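Local coordinates for protein acyl-coenzyme A thioesterase PaaI (Escherichia coli, PDB 1PSU) that hydrolyses acyl-coenzyme A thioesters in phenylacetate degradation, preferring ring-hydroxylated phenylacetyl-CoA esters, and adopts a hot dog fold, at residues T107-I112 against L124-S129; A34-T39 against F57-T62; A74-A79 against H130-T135. One frame throughout, in Å; residues are numbered along the deposited sequence.

Interaction 1 (T107-I112 against L124-S129); sequences TGVYDI and LFRGKS
I112 lies alongside F125, the two side chains pointing the same way from a hydrogen-bonded antiparallel pair, with CD1 of I112 3.6 Å from CD2 of F125. On the same face, towards helix 53-69, CE1 of Y110 approaches OG of S129 obliquely, while the Y110 hydroxyl bonds to Q103 and Q71. The backbones of 107-112 and 124-129, adjacent strands of a beta hairpin, are joined by paired N-H...O=C bonds at G108-S129, Y110-G127 and I112-F125; the straightest runs from I112 N to F125 O (177°). On the other face D111 and R126 lie side by side. R126 grips D111 side-on with two nitrogens: NE reaches OD1 of D111 at 2.7 Å, tilted from both planes, and NH2 meets the syn lone pair of its OD2 at 2.7 Å. The bend of the arginine chain at chi3 (-76°) turns its guanidinium back to the aspartate, the planes only 13° apart. Further along, CG2 of T107 presses tightly on CE of K128 at 3.4 Å. OD2 of D111 also forms a salt bridge with R101, so this one carboxylate is shared by two arginines and probably holds both guanidinium groups in place.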
loop_
_atom_site.group_PDB
_atom_site.type_symbol
_atom_site.label_atom_id
_atom_site.label_comp_id
_atom_site.label_asym_id
_atom_site.label_seq_id
_atom_site.Cartn_x
_atom_site.Cartn_y
_atom_site.Cartn_z
ATOM N N THR B 107 13.032 3.438 17.334
ATOM C CA THR B 107 12.880 2.947 15.961
ATOM C C THR B 107 13.021 1.444 15.792
ATOM O O THR B 107 13.648 0.771 16.599
ATOM C CB THR B 107 13.909 3.619 15.028
ATOM O OG1 THR B 107 13.880 5.036 15.235
ATOM C CG2 THR B 107 13.572 3.333 13.566
ATOM N N GLY B 108 12.439 0.923 14.719
ATOM C CA GLY B 108 12.541 -0.495 14.451
ATOM C C GLY B 108 12.507 -0.807 12.967
ATOM O O GLY B 108 12.019 -0.011 12.174
ATOM N N VAL B 109 13.063 -1.951 12.593
ATOM C CA VAL B 109 13.039 -2.384 11.205
ATOM C C VAL B 109 12.475 -3.797 11.184
ATOM O O VAL B 109 12.932 -4.671 11.919
ATOM C CB VAL B 109 14.436 -2.399 10.548
ATOM C CG1 VAL B 109 14.317 -2.920 9.113
ATOM C CG2 VAL B 109 15.032 -0.992 10.539
ATOM N N TYR B 110 11.471 -4.002 10.341
ATOM C CA TYR B 110 10.793 -5.293 10.210
ATOM C C TYR B 110 10.766 -5.733 8.752
ATOM O O TYR B 110 10.523 -4.922 7.867
ATOM C CB TYR B 110 9.346 -5.168 10.713
ATOM C CG TYR B 110 9.224 -4.914 12.204
ATOM C CD1 TYR B 110 9.653 -3.711 12.768
ATOM C CD2 TYR B 110 8.766 -5.916 13.054
ATOM C CE1 TYR B 110 9.645 -3.520 14.155
ATOM C CE2 TYR B 110 8.753 -5.749 14.442
ATOM C CZ TYR B 110 9.201 -4.549 14.988
ATOM O OH TYR B 110 9.262 -4.415 16.359
ATOM N N ASP B 111 10.995 -7.022 8.523
ATOM C CA ASP B 111 10.974 -7.596 7.180
ATOM C C ASP B 111 9.700 -8.411 7.016
ATOM O O ASP B 111 9.357 -9.193 7.893
ATOM C CB ASP B 111 12.181 -8.514 6.964
ATOM C CG ASP B 111 13.438 -7.752 6.583
ATOM O OD1 ASP B 111 13.394 -6.507 6.609
ATOM O OD2 ASP B 111 14.465 -8.397 6.250
ATOM N N ILE B 112 9.003 -8.220 5.902
ATOM C CA ILE B 112 7.773 -8.954 5.642
ATOM C C ILE B 112 7.896 -9.691 4.308
ATOM O O ILE B 112 8.470 -9.177 3.343
ATOM C CB ILE B 112 6.530 -8.005 5.567
ATOM C CG1 ILE B 112 6.145 -7.485 6.955
ATOM C CG2 ILE B 112 5.333 -8.750 5.017
ATOM C CD1 ILE B 112 7.072 -6.423 7.526
ATOM N N LEU B 124 8.017 -8.892 -1.301
ATOM C CA LEU B 124 8.965 -8.704 -0.206
ATOM C C LEU B 124 8.763 -7.271 0.246
ATOM O O LEU B 124 8.656 -6.353 -0.567
ATOM C CB LEU B 124 10.404 -8.918 -0.693
ATOM C CG LEU B 124 10.777 -10.349 -1.075
ATOM C CD1 LEU B 124 12.201 -10.396 -1.605
ATOM C CD2 LEU B 124 10.627 -11.265 0.138
ATOM N N PHE B 125 8.734 -7.085 1.554
ATOM C CA PHE B 125 8.460 -5.781 2.125
ATOM C C PHE B 125 9.453 -5.486 3.238
ATOM O O PHE B 125 9.942 -6.392 3.890
ATOM C CB PHE B 125 7.039 -5.854 2.677
ATOM C CG PHE B 125 6.546 -4.604 3.327
ATOM C CD1 PHE B 125 5.690 -3.760 2.635
ATOM C CD2 PHE B 125 6.851 -4.316 4.660
ATOM C CE1 PHE B 125 5.141 -2.642 3.251
ATOM C CE2 PHE B 125 6.307 -3.193 5.291
ATOM C CZ PHE B 125 5.447 -2.361 4.584
ATOM N N ARG B 126 9.769 -4.218 3.431
ATOM C CA ARG B 126 10.662 -3.832 4.507
ATOM C C ARG B 126 10.160 -2.489 4.987
ATOM O O ARG B 126 10.005 -1.559 4.206
ATOM C CB ARG B 126 12.117 -3.770 4.020
ATOM C CG ARG B 126 13.090 -3.267 5.071
ATOM C CD ARG B 126 14.541 -3.581 4.702
ATOM N NE ARG B 126 14.859 -4.996 4.928
ATOM C CZ ARG B 126 16.062 -5.538 4.762
ATOM N NH1 ARG B 126 17.088 -4.790 4.364
ATOM N NH2 ARG B 126 16.236 -6.833 4.987
ATOM N N GLY B 127 9.851 -2.399 6.271
ATOM C CA GLY B 127 9.356 -1.141 6.782
ATOM C C GLY B 127 10.050 -0.696 8.047
ATOM O O GLY B 127 10.547 -1.512 8.825
ATOM N N LYS B 128 10.083 0.615 8.253
ATOM C CA LYS B 128 10.711 1.163 9.436
ATOM C C LYS B 128 9.585 1.665 10.325
ATOM O O LYS B 128 8.672 2.335 9.858
ATOM C CB LYS B 128 11.662 2.315 9.086
ATOM C CG LYS B 128 12.679 2.587 10.211
ATOM C CD LYS B 128 13.456 3.892 10.059
ATOM C CE LYS B 128 12.745 5.075 10.736
ATOM N NZ LYS B 128 13.532 6.355 10.646
ATOM N N SER B 129 9.634 1.314 11.602
ATOM C CA SER B 129 8.596 1.748 12.524
ATOM C C SER B 129 9.104 2.869 13.429
ATOM O O SER B 129 10.303 3.029 13.622
ATOM C CB SER B 129 8.115 0.563 13.365
ATOM O OG SER B 129 9.166 -0.004 14.116
#

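Interaction 2 (A34-T39 against F57-T62); sequences AVVTMT and FSLADT
This is apolar strand-to-helix packing in the interior of the hot dog fold, where the long helix 53-69 is wrapped by the antiparallel sheet. Strand 34-39 and helix 57-62 run nearly antiparallel (153°), their axes 8.7 Å apart at the closest, and no hydrogen bond crosses between them. L59 carries the contact from the helix side. Its CG stands anti to the backbone N (chi1 -180°), carrying CD1 out to the strand, where this one methyl meets CG1 of V36 at 3.4 Å, a tight contact, and CB of M38 at 3.5 Å. V36 and M38 each slide past L59 in the opposite direction; the selenomethionine chain bends at chi3, and its SE and CE both stay near the same leucine methyl. One turn on, CG2 of T62 crosses CG2 of V36 at about a right angle, 4.0 Å away, while OG1 of T62 turns back to its own helix and bonds to S58 O at 2.9 Å. T62 N reaches that carbonyl from the opposite face of its plane. Replacing T62 with a glycine would probably open a gap beside V36 and leave S58 O with one bond fewer. I24 extends the hydrophobic layer round V36 and M38, and L94 does so beside L59. Cohesion between strand and helix thus comes from van der Waals packing and the burial of apolar surface.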
loop_
_atom_site.group_PDB
_atom_site.type_symbol
_atom_site.label_atom_id
_atom_site.label_comp_id
_atom_site.label_asym_id
_atom_site.label_seq_id
_atom_site.Cartn_x
_atom_site.Cartn_y
_atom_site.Cartn_z
ATOM N N ALA B 34 4.774 -11.783 13.395
ATOM C CA ALA B 34 3.355 -11.982 13.105
ATOM C C ALA B 34 3.153 -12.661 11.759
ATOM O O ALA B 34 3.895 -12.419 10.813
ATOM C CB ALA B 34 2.625 -10.652 13.106
ATOM N N VAL B 35 2.164 -13.538 11.686
ATOM C CA VAL B 35 1.851 -14.198 10.438
ATOM C C VAL B 35 0.389 -13.924 10.200
ATOM O O VAL B 35 -0.461 -14.132 11.077
ATOM C CB VAL B 35 2.120 -15.722 10.477
ATOM C CG1 VAL B 35 1.792 -16.339 9.120
ATOM C CG2 VAL B 35 3.572 -15.983 10.816
ATOM N N VAL B 36 0.102 -13.415 9.011
ATOM C CA VAL B 36 -1.250 -13.059 8.653
ATOM C C VAL B 36 -1.621 -13.735 7.350
ATOM O O VAL B 36 -0.747 -14.033 6.542
ATOM C CB VAL B 36 -1.347 -11.525 8.569
ATOM C CG1 VAL B 36 -2.156 -11.099 7.383
ATOM C CG2 VAL B 36 -1.940 -10.992 9.868
ATOM N N THR B 37 -2.912 -14.006 7.163
ATOM C CA THR B 37 -3.400 -14.679 5.956
ATOM C C THR B 37 -4.592 -13.965 5.324
ATOM O O THR B 37 -5.403 -13.342 6.013
ATOM C CB THR B 37 -3.842 -16.129 6.253
ATOM O OG1 THR B 37 -2.798 -16.813 6.953
ATOM C CG2 THR B 37 -4.122 -16.866 4.955
HETATM N N MSE B 38 -4.700 -14.080 4.006
HETATM C CA MSE B 38 -5.785 -13.461 3.261
HETATM C C MSE B 38 -6.024 -14.220 1.953
HETATM O O MSE B 38 -5.091 -14.742 1.346
HETATM C CB MSE B 38 -5.423 -12.002 2.965
HETATM C CG MSE B 38 -6.438 -11.229 2.143
HETATM SE SE MSE B 38 -5.606 -9.691 1.254
HETATM C CE MSE B 38 -5.987 -8.304 2.512
ATOM N N THR B 39 -7.276 -14.297 1.532
ATOM C CA THR B 39 -7.588 -14.969 0.281
ATOM C C THR B 39 -7.871 -13.919 -0.779
ATOM O O THR B 39 -8.605 -12.970 -0.529
ATOM C CB THR B 39 -8.810 -15.885 0.431
ATOM O OG1 THR B 39 -8.460 -17.010 1.248
ATOM C CG2 THR B 39 -9.280 -16.385 -0.930
ATOM N N PHE B 57 -0.248 -4.358 -0.500
ATOM C CA PHE B 57 0.415 -3.455 0.422
ATOM C C PHE B 57 -0.290 -3.562 1.767
ATOM O O PHE B 57 0.345 -3.694 2.807
ATOM C CB PHE B 57 0.339 -2.007 -0.076
ATOM C CG PHE B 57 1.039 -1.025 0.827
ATOM C CD1 PHE B 57 2.412 -0.844 0.743
ATOM C CD2 PHE B 57 0.343 -0.365 1.830
ATOM C CE1 PHE B 57 3.080 -0.021 1.640
ATOM C CE2 PHE B 57 1.004 0.461 2.734
ATOM C CZ PHE B 57 2.375 0.627 2.638
ATOM N N SER B 58 -1.614 -3.520 1.736
ATOM C CA SER B 58 -2.409 -3.594 2.957
ATOM C C SER B 58 -2.174 -4.861 3.750
ATOM O O SER B 58 -2.219 -4.846 4.989
ATOM C CB SER B 58 -3.888 -3.482 2.625
ATOM O OG SER B 58 -4.151 -2.234 2.021
ATOM N N LEU B 59 -1.946 -5.967 3.046
ATOM C CA LEU B 59 -1.688 -7.242 3.708
ATOM C C LEU B 59 -0.327 -7.216 4.406
ATOM O O LEU B 59 -0.198 -7.665 5.544
ATOM C CB LEU B 59 -1.719 -8.389 2.689
ATOM C CG LEU B 59 -1.469 -9.789 3.258
ATOM C CD1 LEU B 59 -2.639 -10.198 4.149
ATOM C CD2 LEU B 59 -1.304 -10.803 2.126
ATOM N N ALA B 60 0.685 -6.695 3.716
ATOM C CA ALA B 60 2.017 -6.628 4.289
ATOM C C ALA B 60 2.030 -5.634 5.455
ATOM O O ALA B 60 2.652 -5.878 6.477
ATOM C CB ALA B 60 3.032 -6.202 3.212
ATOM N N ASP B 61 1.321 -4.525 5.299
ATOM C CA ASP B 61 1.279 -3.489 6.316
ATOM C C ASP B 61 0.569 -3.989 7.570
ATOM O O ASP B 61 0.855 -3.541 8.679
ATOM C CB ASP B 61 0.583 -2.245 5.754
ATOM C CG ASP B 61 0.856 -1.000 6.574
ATOM O OD1 ASP B 61 2.049 -0.683 6.807
ATOM O OD2 ASP B 61 -0.113 -0.311 6.963
ATOM N N THR B 62 -0.366 -4.913 7.392
ATOM C CA THR B 62 -1.089 -5.483 8.519
ATOM C C THR B 62 -0.138 -6.354 9.323
ATOM O O THR B 62 -0.087 -6.271 10.549
ATOM C CB THR B 62 -2.290 -6.342 8.046
ATOM O OG1 THR B 62 -3.311 -5.476 7.552
ATOM C CG2 THR B 62 -2.864 -7.188 9.189
#

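Interaction 3 (A74-A79 against H130-T135); sequences AAVASA and HRIGGT
I132 bears down on V76 at one tight spot of this contact: its CD1 lies 3.3 Å from CB and 3.4 Å from CG1 of V76, both closer than usual for carbons, as the two side chains cross obliquely. An extended chi2 (165°) carries CD1 over to the valine. The backbones beside them pair regularly, with V76 and H130 forming an antiparallel hydrogen-bonded pair, V76 N to H130 O at 2.9 Å and H130 N to V76 O at 2.8 Å. At the neighbouring non-hydrogen-bonded pair, A75 CB packs on CG of R131 at 3.9 Å, on the face where A75 also meets C68 of helix 53-69. A74 is buried and tightly enclosed: its CB lies 3.4 Å from G134 O, I132 N bonds to A74 O at 2.9 Å, and A74 N bonds to G134 O at 2.9 Å. The solvent side is looser. There the imidazole of H130 leads away from strand 75-77, G133 bends with positive phi, G134 is exposed and T135 is poorly ordered. At its other end, A79 continues the sheet into the second subunit. Backbone N-H...O=C bonds, with a water in hydrogen-bonding distance of both A74 O and G134 O, hold the exposed tail against buried A74, while I132 adds a small apolar patch at V76.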
loop_
_atom_site.group_PDB
_atom_site.type_symbol
_atom_site.label_atom_id
_atom_site.label_comp_id
_atom_site.label_asym_id
_atom_site.label_seq_id
_atom_site.Cartn_x
_atom_site.Cartn_y
_atom_site.Cartn_z
ATOM N N ALA B 74 2.691 1.321 21.189
ATOM C CA ALA B 74 2.152 1.862 19.954
ATOM C C ALA B 74 3.257 2.337 19.004
ATOM O O ALA B 74 4.162 3.091 19.389
ATOM C CB ALA B 74 1.196 3.000 20.260
ATOM N N ALA B 75 3.182 1.876 17.760
ATOM C CA ALA B 75 4.167 2.240 16.755
ATOM C C ALA B 75 3.490 2.387 15.401
ATOM O O ALA B 75 2.458 1.763 15.131
ATOM C CB ALA B 75 5.264 1.193 16.692
ATOM N N VAL B 76 4.090 3.208 14.548
ATOM C CA VAL B 76 3.547 3.482 13.228
ATOM C C VAL B 76 4.659 3.383 12.160
ATOM O O VAL B 76 5.846 3.350 12.489
ATOM C CB VAL B 76 2.914 4.893 13.245
ATOM C CG1 VAL B 76 3.986 5.967 13.063
ATOM C CG2 VAL B 76 1.838 4.992 12.204
ATOM N N ALA B 77 4.274 3.320 10.890
ATOM C CA ALA B 77 5.245 3.220 9.808
ATOM C C ALA B 77 5.741 4.581 9.371
ATOM O O ALA B 77 4.943 5.467 9.076
ATOM C CB ALA B 77 4.635 2.498 8.619
ATOM N N SER B 78 7.057 4.768 9.346
ATOM C CA SER B 78 7.604 6.044 8.889
ATOM C C SER B 78 8.096 5.866 7.454
ATOM O O SER B 78 8.187 6.827 6.687
ATOM C CB SER B 78 8.769 6.484 9.766
ATOM O OG SER B 78 9.795 5.514 9.776
ATOM N N ALA B 79 8.419 4.630 7.090
ATOM C CA ALA B 79 8.908 4.373 5.743
ATOM C C ALA B 79 8.815 2.899 5.427
ATOM O O ALA B 79 8.745 2.068 6.330
ATOM C CB ALA B 79 10.360 4.843 5.622
ATOM N N HIS B 130 8.166 3.616 13.998
ATOM C CA HIS B 130 8.449 4.733 14.890
ATOM C C HIS B 130 7.418 4.665 16.020
ATOM O O HIS B 130 6.218 4.690 15.762
ATOM C CB HIS B 130 8.314 6.039 14.089
ATOM C CG HIS B 130 8.385 7.284 14.913
ATOM N ND1 HIS B 130 7.283 7.830 15.538
ATOM C CD2 HIS B 130 9.424 8.108 15.191
ATOM C CE1 HIS B 130 7.643 8.937 16.166
ATOM N NE2 HIS B 130 8.933 9.127 15.970
ATOM N N ARG B 131 7.870 4.552 17.264
ATOM C CA ARG B 131 6.929 4.489 18.380
ATOM C C ARG B 131 6.287 5.836 18.690
ATOM O O ARG B 131 6.917 6.879 18.552
ATOM C CB ARG B 131 7.622 3.906 19.612
ATOM C CG ARG B 131 7.659 2.402 19.532
ATOM C CD ARG B 131 8.632 1.764 20.463
ATOM N NE ARG B 131 8.583 0.315 20.300
ATOM C CZ ARG B 131 9.324 -0.539 20.988
ATOM N NH1 ARG B 131 10.187 -0.102 21.899
ATOM N NH2 ARG B 131 9.197 -1.834 20.761
ATOM N N ILE B 132 5.025 5.799 19.105
ATOM C CA ILE B 132 4.281 7.016 19.402
ATOM C C ILE B 132 3.650 6.990 20.799
ATOM O O ILE B 132 2.827 6.123 21.119
ATOM C CB ILE B 132 3.135 7.219 18.387
ATOM C CG1 ILE B 132 3.603 6.845 16.987
ATOM C CG2 ILE B 132 2.663 8.665 18.412
ATOM C CD1 ILE B 132 2.461 6.678 15.999
ATOM N N GLY B 133 4.028 7.952 21.627
ATOM C CA GLY B 133 3.458 8.040 22.957
ATOM C C GLY B 133 3.451 6.812 23.852
ATOM O O GLY B 133 4.473 6.462 24.441
ATOM N N GLY B 134 2.298 6.158 23.974
ATOM C CA GLY B 134 2.216 5.011 24.866
ATOM C C GLY B 134 1.779 3.659 24.336
ATOM O O GLY B 134 2.404 3.098 23.433
ATOM N N THR B 135 0.708 3.128 24.924
ATOM C CA THR B 135 0.182 1.816 24.553
ATOM C C THR B 135 -0.819 1.853 23.402
ATOM O O THR B 135 -1.539 2.833 23.205
ATOM C CB THR B 135 -0.483 1.122 25.764
ATOM O OG1 THR B 135 0.407 1.163 26.889
ATOM C CG2 THR B 135 -0.792 -0.333 25.433
HETATM O O HOH W 1 4.906 3.949 21.925
#

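How the interactions relate
Interaction 2 is the core contact, near the centre of the chain and held by apolar side-chain packing with no hydrogen bond between its segments, whereas interactions 1 and 3 are partly buried and built on backbone hydrogen bonds. Those two share strand 121-131, which pairs with 107-115 on one side and 75-84 on the other; K128 of interaction 1 probably bonds through its backbone to S78 and A79 of interaction 3. Interaction 1 has two unlike faces: F125 and I112 touch A60 of the helix in interaction 2, while the salt bridge lies on the other face. Interactions 2 and 3 reach the second subunit, through F57 and through A79, where the sheet continues across the interface.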